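Local structure of T cell receptor mu chain (Monodelphis domestica, 7L15) at residues 26-31 against 129-134; 164-169 against 200-205; 49-54 against 118-123; 155-160 against 185-190. The protein forms the mu chain of the opossum gamma-mu T cell receptor, pairing with a gamma chain in a receptor that probably recognises antigen at the T cell surface. All blocks are in the same frame, centred on the assembly; numbering follows the deposited sequence.

Contacts 1 and 3 belong to the variable half of the chain and reach the same sheet, centres about 25 Å apart; contacts 2 and 4 lie in the constant domain, their centres about 20 Å apart. Contact 1 closes the variable domain and leads into the constant one, meeting contact 4: Pro132 CA lies 3.1 Å from Tyr157 OH, and Pro130 CG 3.4 Å from Tyr187 OH. Contacts 3 and 4 both touch the gamma chain, although about 32 Å separates their centres. In contact 3 the Asp49 side chain is about 8 Å from a protein-attached glycan (NAG). Contact 2, which holds Cys203 of the constant-domain disulfide, lies about 47 Å from contact 3 between centres.

Contact 1: residues 26-31 against 129-134; sequences YQAGKT and EPRPAA
Backbone pairing makes the firm part of this contact, at the end of strand 17-27. Glu129 N gives its hydrogen to Tyr26 O at 2.8 Å, and Ala28 N gives its own to Glu129 O at 2.9 Å. Each donor lies nearly along the C=O axis of its acceptor, with a C=O...donor angle of 170° in both bonds. Gln27 sits between these two bonds as the parallel bridge partner of Glu129, and its CA adds a CA-H...O contact to Glu129 O. Tyr26 turns away from 129-134, and its OH is hydrogen-bonded to Gly22 O.

Beyond the bridge the fit loosens into side-chain contacts at the surface. The Gln27 chain, extended beyond CG, crosses the Pro132 ring at about a right angle, and its OE1 comes 3.4 Å from Pro132 CD. Arg131 bends at chi2 and chi3, which lays its guanidinium flat against Ala28 O, 3.6 Å from CZ and above the centre of the group; no hydrogen bond is made there. Gly29, at phi 88°, occupies the type II turn from Gln27 to Lys30, and its CA touches Arg131 NH2. Parallel pairing of an N-terminal strand with the last strand of the domain, here 17-27 with 124-129, is the hallmark of strands A' and G in an immunoglobulin V domain.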
loop_
_atom_site.group_PDB
_atom_site.type_symbol
_atom_site.label_atom_id
_atom_site.label_comp_id
_atom_site.label_asym_id
_atom_site.label_seq_id
_atom_site.Cartn_x
_atom_site.Cartn_y
_atom_site.Cartn_z
ATOM N N TYR A 26 0.479 -8.205 16.147
ATOM C CA TYR A 26 -0.116 -7.600 17.323
ATOM C C TYR A 26 -1.630 -7.592 17.176
ATOM O O TYR A 26 -2.165 -7.588 16.065
ATOM C CB TYR A 26 0.396 -6.168 17.532
ATOM C CG TYR A 26 1.846 -6.084 17.995
ATOM C CD1 TYR A 26 2.908 -6.240 17.091
ATOM C CD2 TYR A 26 2.154 -5.812 19.328
ATOM C CE1 TYR A 26 4.235 -6.157 17.513
ATOM C CE2 TYR A 26 3.466 -5.735 19.753
ATOM C CZ TYR A 26 4.502 -5.910 18.847
ATOM O OH TYR A 26 5.792 -5.824 19.297
ATOM N N GLN A 27 -2.317 -7.586 18.304
ATOM C CA GLN A 27 -3.761 -7.421 18.317
ATOM C C GLN A 27 -4.087 -5.943 18.426
ATOM O O GLN A 27 -3.416 -5.202 19.158
ATOM C CB GLN A 27 -4.393 -8.174 19.492
ATOM C CG GLN A 27 -4.162 -9.678 19.464
ATOM C CD GLN A 27 -4.676 -10.363 20.718
ATOM O OE1 GLN A 27 -5.342 -9.747 21.562
ATOM N NE2 GLN A 27 -4.363 -11.641 20.852
ATOM N N ALA A 28 -5.127 -5.527 17.705
ATOM C CA ALA A 28 -5.630 -4.169 17.815
ATOM C C ALA A 28 -5.925 -3.819 19.270
ATOM O O ALA A 28 -6.362 -4.667 20.057
ATOM C CB ALA A 28 -6.892 -4.004 16.957
ATOM N N GLY A 29 -5.678 -2.558 19.624
ATOM C CA GLY A 29 -5.783 -2.105 20.996
ATOM C C GLY A 29 -4.519 -2.263 21.810
ATOM O O GLY A 29 -4.369 -1.591 22.841
ATOM N N LYS A 30 -3.596 -3.116 21.378
ATOM C CA LYS A 30 -2.376 -3.297 22.149
ATOM C C LYS A 30 -1.392 -2.159 21.887
ATOM O O LYS A 30 -1.576 -1.315 21.005
ATOM C CB LYS A 30 -1.717 -4.638 21.823
ATOM C CG LYS A 30 -2.518 -5.861 22.272
ATOM C CD LYS A 30 -2.383 -6.106 23.750
ATOM C CE LYS A 30 -2.663 -7.560 24.085
ATOM N NZ LYS A 30 -3.574 -7.638 25.251
ATOM N N THR A 31 -0.326 -2.149 22.670
ATOM C CA THR A 31 0.709 -1.141 22.550
ATOM C C THR A 31 1.890 -1.718 21.781
ATOM O O THR A 31 2.356 -2.821 22.077
ATOM C CB THR A 31 1.138 -0.652 23.930
ATOM O OG1 THR A 31 0.052 0.081 24.516
ATOM C CG2 THR A 31 2.386 0.256 23.831
ATOM N N GLU A 129 -3.697 -7.274 13.728
ATOM C CA GLU A 129 -4.867 -8.064 13.388
ATOM C C GLU A 129 -5.949 -7.777 14.411
ATOM O O GLU A 129 -5.665 -7.231 15.480
ATOM C CB GLU A 129 -4.531 -9.558 13.333
ATOM C CG GLU A 129 -4.186 -10.161 14.657
ATOM C CD GLU A 129 -3.722 -11.603 14.511
ATOM O OE1 GLU A 129 -3.403 -12.218 15.555
ATOM O OE2 GLU A 129 -3.679 -12.103 13.350
ATOM N N PRO A 130 -7.205 -8.063 14.086
ATOM C CA PRO A 130 -8.287 -7.743 15.020
ATOM C C PRO A 130 -8.126 -8.473 16.342
ATOM O O PRO A 130 -7.575 -9.575 16.415
ATOM C CB PRO A 130 -9.553 -8.205 14.285
ATOM C CG PRO A 130 -9.099 -8.791 12.978
ATOM C CD PRO A 130 -7.705 -8.358 12.733
ATOM N N ARG A 131 -8.596 -7.835 17.403
ATOM C CA ARG A 131 -8.545 -8.493 18.690
ATOM C C ARG A 131 -9.604 -9.593 18.721
ATOM O O ARG A 131 -10.683 -9.429 18.143
ATOM C CB ARG A 131 -8.720 -7.499 19.835
ATOM C CG ARG A 131 -10.102 -7.286 20.319
ATOM C CD ARG A 131 -10.457 -5.815 20.220
ATOM N NE ARG A 131 -9.869 -5.018 21.291
ATOM C CZ ARG A 131 -9.605 -3.719 21.181
ATOM N NH1 ARG A 131 -9.855 -3.088 20.039
ATOM N NH2 ARG A 131 -9.077 -3.053 22.204
ATOM N N PRO A 132 -9.297 -10.746 19.316
ATOM C CA PRO A 132 -10.270 -11.839 19.345
ATOM C C PRO A 132 -11.550 -11.420 20.049
ATOM O O PRO A 132 -11.564 -10.541 20.917
ATOM C CB PRO A 132 -9.532 -12.943 20.110
ATOM C CG PRO A 132 -8.074 -12.653 19.857
ATOM C CD PRO A 132 -8.017 -11.147 19.918
ATOM N N ALA A 133 -12.642 -12.029 19.618
ATOM C CA ALA A 133 -13.953 -11.774 20.186
ATOM C C ALA A 133 -14.802 -12.983 19.849
ATOM O O ALA A 133 -14.318 -13.941 19.236
ATOM C CB ALA A 133 -14.533 -10.456 19.664
ATOM N N ALA A 134 -16.063 -12.946 20.266
ATOM C CA ALA A 134 -16.897 -14.137 20.183
ATOM C C ALA A 134 -16.959 -14.644 18.743
ATOM O O ALA A 134 -17.016 -13.844 17.805
ATOM C CB ALA A 134 -18.313 -13.855 20.697
#

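Contact 2: residues 164-169 against 200-205; sequences SLTSSG and AITCSV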
loop_
_atom_site.group_PDB
_atom_site.type_symbol
_atom_site.label_atom_id
_atom_site.label_comp_id
_atom_site.label_asym_id
_atom_site.label_seq_id
_atom_site.Cartn_x
_atom_site.Cartn_y
_atom_site.Cartn_z
ATOM N N SER A 164 -16.426 -22.936 -1.427
ATOM C CA SER A 164 -16.510 -23.730 -2.644
ATOM C C SER A 164 -17.728 -23.282 -3.442
ATOM O O SER A 164 -18.824 -23.162 -2.888
ATOM C CB SER A 164 -16.590 -25.216 -2.290
ATOM O OG SER A 164 -16.707 -25.997 -3.446
ATOM N N LEU A 165 -17.518 -22.992 -4.723
ATOM C CA LEU A 165 -18.586 -22.754 -5.685
ATOM C C LEU A 165 -18.764 -23.989 -6.562
ATOM O O LEU A 165 -17.786 -24.515 -7.100
ATOM C CB LEU A 165 -18.270 -21.545 -6.569
ATOM C CG LEU A 165 -18.499 -20.140 -6.035
ATOM C CD1 LEU A 165 -17.746 -19.174 -6.924
ATOM C CD2 LEU A 165 -20.003 -19.798 -5.982
ATOM N N THR A 166 -20.006 -24.423 -6.742
ATOM C CA THR A 166 -20.282 -25.637 -7.496
ATOM C C THR A 166 -21.518 -25.449 -8.357
ATOM O O THR A 166 -22.459 -24.750 -7.974
ATOM C CB THR A 166 -20.504 -26.847 -6.583
ATOM O OG1 THR A 166 -21.551 -26.547 -5.654
ATOM C CG2 THR A 166 -19.214 -27.193 -5.829
ATOM N N SER A 167 -21.500 -26.088 -9.520
ATOM C CA SER A 167 -22.625 -26.105 -10.447
ATOM C C SER A 167 -23.114 -27.545 -10.543
ATOM O O SER A 167 -22.409 -28.411 -11.075
ATOM C CB SER A 167 -22.218 -25.549 -11.805
ATOM O OG SER A 167 -23.350 -25.238 -12.593
ATOM N N SER A 168 -24.299 -27.801 -9.982
ATOM C CA SER A 168 -24.895 -29.142 -9.918
ATOM C C SER A 168 -23.888 -30.183 -9.432
ATOM O O SER A 168 -23.808 -31.296 -9.954
ATOM C CB SER A 168 -25.505 -29.549 -11.264
ATOM O OG SER A 168 -26.889 -29.231 -11.314
ATOM N N GLY A 169 -23.108 -29.814 -8.425
ATOM C CA GLY A 169 -22.293 -30.758 -7.699
ATOM C C GLY A 169 -20.815 -30.731 -8.023
ATOM O O GLY A 169 -20.019 -31.253 -7.231
ATOM N N ALA A 200 -27.043 -23.566 -12.693
ATOM C CA ALA A 200 -27.288 -23.633 -11.262
ATOM C C ALA A 200 -25.966 -23.473 -10.524
ATOM O O ALA A 200 -24.959 -24.086 -10.889
ATOM C CB ALA A 200 -27.958 -24.958 -10.892
ATOM N N ILE A 201 -25.954 -22.627 -9.505
ATOM C CA ILE A 201 -24.728 -22.333 -8.780
ATOM C C ILE A 201 -25.009 -22.413 -7.286
ATOM O O ILE A 201 -26.083 -22.015 -6.818
ATOM C CB ILE A 201 -24.147 -20.955 -9.186
ATOM C CG1 ILE A 201 -22.861 -20.664 -8.418
ATOM C CG2 ILE A 201 -25.174 -19.838 -9.030
ATOM C CD1 ILE A 201 -21.797 -21.707 -8.669
ATOM N N THR A 202 -24.060 -22.972 -6.547
ATOM C CA THR A 202 -24.153 -23.043 -5.100
ATOM C C THR A 202 -22.849 -22.550 -4.507
ATOM O O THR A 202 -21.770 -22.992 -4.913
ATOM C CB THR A 202 -24.440 -24.474 -4.615
ATOM O OG1 THR A 202 -25.763 -24.858 -5.010
ATOM C CG2 THR A 202 -24.320 -24.558 -3.095
ATOM N N CYS A 203 -22.940 -21.637 -3.554
ATOM C CA CYS A 203 -21.781 -21.247 -2.780
ATOM C C CYS A 203 -21.901 -21.863 -1.401
ATOM O O CYS A 203 -22.919 -21.689 -0.726
ATOM C CB CYS A 203 -21.656 -19.732 -2.666
ATOM S SG CYS A 203 -20.131 -19.345 -1.843
ATOM N N SER A 204 -20.868 -22.567 -0.976
ATOM C CA SER A 204 -20.930 -23.332 0.252
ATOM C C SER A 204 -19.743 -22.969 1.130
ATOM O O SER A 204 -18.592 -23.052 0.685
ATOM C CB SER A 204 -20.949 -24.827 -0.052
ATOM O OG SER A 204 -20.633 -25.551 1.122
ATOM N N VAL A 205 -20.025 -22.571 2.371
ATOM C CA VAL A 205 -19.024 -22.051 3.296
ATOM C C VAL A 205 -19.001 -22.916 4.546
ATOM O O VAL A 205 -20.055 -23.250 5.099
ATOM C CB VAL A 205 -19.315 -20.581 3.659
ATOM C CG1 VAL A 205 -18.331 -20.078 4.711
ATOM C CG2 VAL A 205 -19.258 -19.715 2.405
HETATM O O HOH W 1 -20.836 -25.586 -3.390
#
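Leu165 holds CG anti to its carbonyl carbon (chi1 -79°), while Ile201 holds CG1 anti to its backbone N (chi1 -180°) and turns CD1 back at chi2. These torsions bring Leu165 CD2 to 3.8 Å from Ile201 CD1, the two chains crossing obliquely. The same CD2 methyl rests 3.7 Å from Cys203 CB, so one branch of the leucine covers two residues of the facing strand. Cys203 forms the disulfide with Cys151 across the sandwich, and Leu142 and Val149 also pack on Leu165.

The strands are antiparallel. Two hydrogen-bonded pairs, Ser164 with Ser204 and Thr166 with Thr202, flank the non-hydrogen-bonded pair Leu165 with Cys203. Of the four backbone bonds, Thr202 N to Thr166 O is the shortest at 2.8 Å, whereas Ser164 N to Ser204 O is the most bent, with 135° at the hydrogen. On the face opposite the leucine, Thr166 and Thr202 stand side by side. Thr166 OG1, between its backbone N and carbonyl carbon, is hydrogen-bonded to a water at 2.6 Å, and that water donates to Thr202 O. Ser204 OG is engaged by Glu211.

At the strand end Ser167 OG, anti to its backbone N, donates to Ala200 O at 2.6 Å in the carbonyl plane, a side-chain bond that prolongs the pairing past the last bridge. The chemistry of the paired residues therefore divides by face: apolar methyls and the disulfide turn inward, and the hydroxyls of Thr166 and Ser204 and the bound water lie on the opposite face of this immunoglobulin C1-type sheet.

Contact 3: residues 49-54 against 118-123; sequences DWYLWT and LVFGLG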
loop_
_atom_site.group_PDB
_atom_site.type_symbol
_atom_site.label_atom_id
_atom_site.label_comp_id
_atom_site.label_asym_id
_atom_site.label_seq_id
_atom_site.Cartn_x
_atom_site.Cartn_y
_atom_site.Cartn_z
ATOM N N ASP A 49 14.865 9.220 14.163
ATOM C CA ASP A 49 13.426 9.255 13.899
ATOM C C ASP A 49 12.908 7.848 13.605
ATOM O O ASP A 49 13.667 6.919 13.313
ATOM C CB ASP A 49 13.071 10.142 12.693
ATOM C CG ASP A 49 13.581 11.566 12.818
ATOM O OD1 ASP A 49 13.658 12.073 13.948
ATOM O OD2 ASP A 49 13.898 12.181 11.773
ATOM N N TRP A 50 11.589 7.713 13.630
ATOM C CA TRP A 50 10.905 6.496 13.204
ATOM C C TRP A 50 10.001 6.827 12.028
ATOM O O TRP A 50 9.231 7.793 12.092
ATOM C CB TRP A 50 10.068 5.908 14.340
ATOM C CG TRP A 50 10.864 5.268 15.438
ATOM C CD1 TRP A 50 11.249 5.837 16.623
ATOM C CD2 TRP A 50 11.347 3.919 15.466
ATOM N NE1 TRP A 50 11.933 4.919 17.384
ATOM C CE2 TRP A 50 12.011 3.739 16.692
ATOM C CE3 TRP A 50 11.279 2.850 14.575
ATOM C CZ2 TRP A 50 12.593 2.534 17.045
ATOM C CZ3 TRP A 50 11.871 1.643 14.930
ATOM C CH2 TRP A 50 12.516 1.501 16.155
ATOM N N TYR A 51 10.105 6.039 10.954
ATOM C CA TYR A 51 9.262 6.173 9.772
ATOM C C TYR A 51 8.525 4.866 9.526
ATOM O O TYR A 51 9.095 3.786 9.717
ATOM C CB TYR A 51 10.084 6.528 8.525
ATOM C CG TYR A 51 10.401 7.987 8.415
ATOM C CD1 TYR A 51 11.360 8.565 9.219
ATOM C CD2 TYR A 51 9.728 8.794 7.505
ATOM C CE1 TYR A 51 11.638 9.920 9.133
ATOM C CE2 TYR A 51 9.993 10.132 7.412
ATOM C CZ TYR A 51 10.951 10.693 8.226
ATOM O OH TYR A 51 11.218 12.031 8.129
ATOM N N LEU A 52 7.269 4.983 9.073
ATOM C CA LEU A 52 6.413 3.860 8.706
ATOM C C LEU A 52 6.356 3.711 7.186
ATOM O O LEU A 52 5.849 4.598 6.489
ATOM C CB LEU A 52 4.998 4.051 9.261
ATOM C CG LEU A 52 4.032 2.920 8.869
ATOM C CD1 LEU A 52 4.592 1.537 9.281
ATOM C CD2 LEU A 52 2.628 3.136 9.444
ATOM N N TRP A 53 6.853 2.589 6.675
ATOM C CA TRP A 53 6.825 2.262 5.249
ATOM C C TRP A 53 5.778 1.175 5.050
ATOM O O TRP A 53 6.066 -0.010 5.209
ATOM C CB TRP A 53 8.199 1.792 4.737
ATOM C CG TRP A 53 9.223 2.871 4.683
ATOM C CD1 TRP A 53 9.715 3.590 5.730
ATOM C CD2 TRP A 53 9.901 3.343 3.519
ATOM N NE1 TRP A 53 10.660 4.491 5.289
ATOM C CE2 TRP A 53 10.793 4.354 3.934
ATOM C CE3 TRP A 53 9.844 3.005 2.168
ATOM C CZ2 TRP A 53 11.601 5.032 3.049
ATOM C CZ3 TRP A 53 10.646 3.669 1.292
ATOM C CH2 TRP A 53 11.517 4.681 1.732
ATOM N N THR A 54 4.549 1.579 4.724
ATOM C CA THR A 54 3.573 0.532 4.444
ATOM C C THR A 54 3.509 0.301 2.940
ATOM O O THR A 54 3.324 1.262 2.187
ATOM C CB THR A 54 2.193 0.908 4.965
ATOM O OG1 THR A 54 2.252 1.151 6.372
ATOM C CG2 THR A 54 1.218 -0.217 4.710
ATOM N N LEU A 118 18.214 10.923 5.053
ATOM C CA LEU A 118 17.886 9.922 6.045
ATOM C C LEU A 118 18.624 8.648 5.664
ATOM O O LEU A 118 18.633 8.267 4.491
ATOM C CB LEU A 118 16.375 9.688 6.081
ATOM C CG LEU A 118 15.602 10.911 6.585
ATOM C CD1 LEU A 118 14.095 10.671 6.538
ATOM C CD2 LEU A 118 16.070 11.185 8.006
ATOM N N VAL A 119 19.307 8.043 6.637
ATOM C CA VAL A 119 19.818 6.685 6.518
ATOM C C VAL A 119 18.864 5.805 7.301
ATOM O O VAL A 119 18.491 6.146 8.431
ATOM C CB VAL A 119 21.263 6.549 7.038
ATOM C CG1 VAL A 119 21.797 5.127 6.777
ATOM C CG2 VAL A 119 22.160 7.537 6.366
ATOM N N PHE A 120 18.437 4.704 6.689
ATOM C CA PHE A 120 17.451 3.803 7.270
ATOM C C PHE A 120 18.082 2.450 7.582
ATOM O O PHE A 120 19.020 2.014 6.913
ATOM C CB PHE A 120 16.264 3.578 6.325
ATOM C CG PHE A 120 15.396 4.799 6.096
ATOM C CD1 PHE A 120 14.377 5.119 6.980
ATOM C CD2 PHE A 120 15.563 5.586 4.972
ATOM C CE1 PHE A 120 13.571 6.215 6.767
ATOM C CE2 PHE A 120 14.743 6.692 4.748
ATOM C CZ PHE A 120 13.754 7.001 5.648
ATOM N N GLY A 121 17.553 1.773 8.602
ATOM C CA GLY A 121 17.867 0.375 8.814
ATOM C C GLY A 121 16.954 -0.520 7.994
ATOM O O GLY A 121 16.119 -0.062 7.215
ATOM N N LEU A 122 17.117 -1.831 8.189
ATOM C CA LEU A 122 16.270 -2.786 7.487
ATOM C C LEU A 122 14.818 -2.673 7.913
ATOM O O LEU A 122 13.922 -3.028 7.139
ATOM C CB LEU A 122 16.770 -4.214 7.712
ATOM C CG LEU A 122 18.145 -4.443 7.074
ATOM C CD1 LEU A 122 18.802 -5.691 7.620
ATOM C CD2 LEU A 122 17.991 -4.541 5.563
ATOM N N GLY A 123 14.566 -2.176 9.115
ATOM C CA GLY A 123 13.212 -2.071 9.594
ATOM C C GLY A 123 12.754 -3.375 10.203
ATOM O O GLY A 123 13.458 -4.389 10.206
#
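Asp49 OD1 has two partners, a hydrogen bond from Gln47 NE2 and a long, weak ion pair with Arg103 NH2 of the gamma chain. Tyr51 OH is hydrogen-bonded to Lys105 N of the gamma chain, while Leu118 CD1 touches it at 3.6 Å. That methyl also reaches Tyr51 CZ, the leucine crossing the tyrosine at about a right angle. Phe120 ties three rings together. Its edge, led by CE1, meets the face of Tyr51 in a T-shaped pair with planes at 89° and centroids 5.7 Å apart. One face of the same phenylalanine receives the edge of Trp53: CZ2 stands 3.8 Å above the plane, displaced toward the rim, and the planes meet at 82°. The centroid of the Trp53 five-membered ring is 5.2 Å from that of Phe120.

No hydrogen bond joins the segments, whose strand axes stay 9.6 Å apart, so side chains alone bridge them. His96 of the gamma chain extends the series by an edge-to-face contact with Trp53, and Tyr38 of that chain packs on Phe120. The buried cluster thus joins apolar, perpendicular ring contacts to directional bonds with the gamma chain, made by Tyr51 OH and, with Tyr38 OH, by Leu118 N.

Contact 4: residues 155-160 against 185-190; sequences NFYPKE and GTYSAI
The chain turns a corner at Asn155 (phi 64°), where Asn155 and Phe156 both face Tyr187 in a geometry that fits a G1 beta bulge, and reciprocal bonds join Phe156 and Tyr187. Phe156 N donates to Tyr187 O at 2.9 Å, and Tyr187 N returns a bond of equal length to Phe156 O.

Phe156 keeps CG in the crowded position between its backbone N and carbonyl carbon, which brings one face of the ring against Tyr187 CB. That carbon lies 3.9 Å from the ring centroid, in a CH-pi contact, while Ala189 CB meets the ring edge near CZ. The Tyr187 ring is approached in turn by Lys159: CB sits over its centre, 3.6 Å from the centroid and 8° off the normal. The lysine chain then runs alongside the tyrosine, bringing CE to 3.6 Å from Tyr187 OH. Tyr157 CD1 closes on the edge of the same ring, 3.9 Å from Tyr187 CE1.

At Thr186, OG1 accepts a bond from Asn155 ND2 at 3.1 Å, close to the amide plane, and is also hydrogen-bonded to Ser184 OG. Ser188 OG is hydrogen-bonded to Trp189 of the gamma chain. Directional bonds hold the bulge, then, while CH-pi contacts pack Phe156 and Tyr187, the latter also meeting Pro130 of the interdomain link.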
loop_
_atom_site.group_PDB
_atom_site.type_symbol
_atom_site.label_atom_id
_atom_site.label_comp_id
_atom_site.label_asym_id
_atom_site.label_seq_id
_atom_site.Cartn_x
_atom_site.Cartn_y
_atom_site.Cartn_z
ATOM N N ASN A 155 -18.827 -10.857 7.568
ATOM C CA ASN A 155 -18.779 -10.711 9.013
ATOM C C ASN A 155 -18.723 -12.080 9.680
ATOM O O ASN A 155 -19.730 -12.641 10.134
ATOM C CB ASN A 155 -19.951 -9.843 9.470
ATOM C CG ASN A 155 -19.977 -8.496 8.734
ATOM O OD1 ASN A 155 -20.996 -8.098 8.163
ATOM N ND2 ASN A 155 -18.841 -7.809 8.724
ATOM N N PHE A 156 -17.520 -12.636 9.698
ATOM C CA PHE A 156 -17.239 -13.859 10.417
ATOM C C PHE A 156 -15.983 -13.668 11.243
ATOM O O PHE A 156 -15.155 -12.800 10.968
ATOM C CB PHE A 156 -17.084 -15.052 9.473
ATOM C CG PHE A 156 -16.121 -14.833 8.343
ATOM C CD1 PHE A 156 -16.526 -14.174 7.190
ATOM C CD2 PHE A 156 -14.826 -15.324 8.415
ATOM C CE1 PHE A 156 -15.645 -13.991 6.138
ATOM C CE2 PHE A 156 -13.937 -15.149 7.365
ATOM C CZ PHE A 156 -14.345 -14.475 6.227
ATOM N N TYR A 157 -15.857 -14.490 12.271
ATOM C CA TYR A 157 -14.691 -14.482 13.096
ATOM C C TYR A 157 -14.685 -15.870 13.720
ATOM O O TYR A 157 -15.757 -16.351 14.117
ATOM C CB TYR A 157 -14.726 -13.391 14.175
ATOM C CG TYR A 157 -13.393 -13.360 14.883
ATOM C CD1 TYR A 157 -12.318 -12.666 14.330
ATOM C CD2 TYR A 157 -13.180 -14.094 16.049
ATOM C CE1 TYR A 157 -11.065 -12.674 14.934
ATOM C CE2 TYR A 157 -11.908 -14.106 16.672
ATOM C CZ TYR A 157 -10.865 -13.387 16.101
ATOM O OH TYR A 157 -9.617 -13.382 16.684
ATOM N N PRO A 158 -13.522 -16.546 13.814
ATOM C CA PRO A 158 -12.200 -16.158 13.310
ATOM C C PRO A 158 -12.100 -16.293 11.773
ATOM O O PRO A 158 -13.068 -16.698 11.113
ATOM C CB PRO A 158 -11.253 -17.151 14.020
ATOM C CG PRO A 158 -12.098 -18.400 14.160
ATOM C CD PRO A 158 -13.507 -17.898 14.408
ATOM N N LYS A 159 -10.922 -15.995 11.221
ATOM C CA LYS A 159 -10.768 -15.826 9.777
ATOM C C LYS A 159 -10.738 -17.142 9.012
ATOM O O LYS A 159 -10.988 -17.131 7.804
ATOM C CB LYS A 159 -9.478 -15.041 9.453
ATOM C CG LYS A 159 -8.207 -15.865 9.602
ATOM C CD LYS A 159 -6.938 -15.029 9.502
ATOM C CE LYS A 159 -6.439 -14.630 10.875
ATOM N NZ LYS A 159 -4.948 -14.620 10.966
ATOM N N GLU A 160 -10.410 -18.259 9.658
ATOM C CA GLU A 160 -10.309 -19.524 8.940
ATOM C C GLU A 160 -11.687 -19.939 8.422
ATOM O O GLU A 160 -12.661 -20.003 9.189
ATOM C CB GLU A 160 -9.716 -20.615 9.837
ATOM C CG GLU A 160 -8.257 -20.383 10.227
ATOM C CD GLU A 160 -8.093 -19.325 11.312
ATOM O OE1 GLU A 160 -9.066 -19.087 12.051
ATOM O OE2 GLU A 160 -6.994 -18.732 11.416
ATOM N N GLY A 185 -13.626 -5.265 13.330
ATOM C CA GLY A 185 -12.907 -6.380 13.907
ATOM C C GLY A 185 -13.339 -7.740 13.427
ATOM O O GLY A 185 -12.871 -8.744 13.975
ATOM N N THR A 186 -14.206 -7.815 12.424
ATOM C CA THR A 186 -14.560 -9.089 11.807
ATOM C C THR A 186 -13.955 -9.172 10.402
ATOM O O THR A 186 -13.321 -8.235 9.909
ATOM C CB THR A 186 -16.079 -9.262 11.777
ATOM O OG1 THR A 186 -16.654 -8.259 10.934
ATOM C CG2 THR A 186 -16.647 -9.098 13.191
ATOM N N TYR A 187 -14.133 -10.315 9.765
ATOM C CA TYR A 187 -13.671 -10.519 8.407
ATOM C C TYR A 187 -14.860 -10.620 7.467
ATOM O O TYR A 187 -15.956 -11.021 7.861
ATOM C CB TYR A 187 -12.820 -11.791 8.290
ATOM C CG TYR A 187 -11.525 -11.685 9.054
ATOM C CD1 TYR A 187 -11.464 -11.973 10.427
ATOM C CD2 TYR A 187 -10.378 -11.278 8.418
ATOM C CE1 TYR A 187 -10.278 -11.880 11.109
ATOM C CE2 TYR A 187 -9.182 -11.170 9.098
ATOM C CZ TYR A 187 -9.136 -11.475 10.437
ATOM O OH TYR A 187 -7.940 -11.365 11.097
ATOM N N SER A 188 -14.623 -10.243 6.218
ATOM C CA SER A 188 -15.542 -10.519 5.137
ATOM C C SER A 188 -14.693 -10.972 3.953
ATOM O O SER A 188 -13.469 -10.835 3.951
ATOM C CB SER A 188 -16.443 -9.301 4.828
ATOM O OG SER A 188 -15.786 -8.344 4.021
ATOM N N ALA A 189 -15.334 -11.579 2.972
ATOM C CA ALA A 189 -14.556 -12.232 1.940
ATOM C C ALA A 189 -15.418 -12.351 0.704
ATOM O O ALA A 189 -16.652 -12.335 0.777
ATOM C CB ALA A 189 -14.057 -13.613 2.399
ATOM N N ILE A 190 -14.741 -12.445 -0.432
ATOM C CA ILE A 190 -15.369 -12.623 -1.728
ATOM C C ILE A 190 -14.671 -13.774 -2.419
ATOM O O ILE A 190 -13.439 -13.786 -2.511
ATOM C CB ILE A 190 -15.295 -11.351 -2.594
ATOM C CG1 ILE A 190 -16.209 -10.283 -2.007
ATOM C CG2 ILE A 190 -15.701 -11.663 -4.033
ATOM C CD1 ILE A 190 -16.180 -9.068 -2.760
#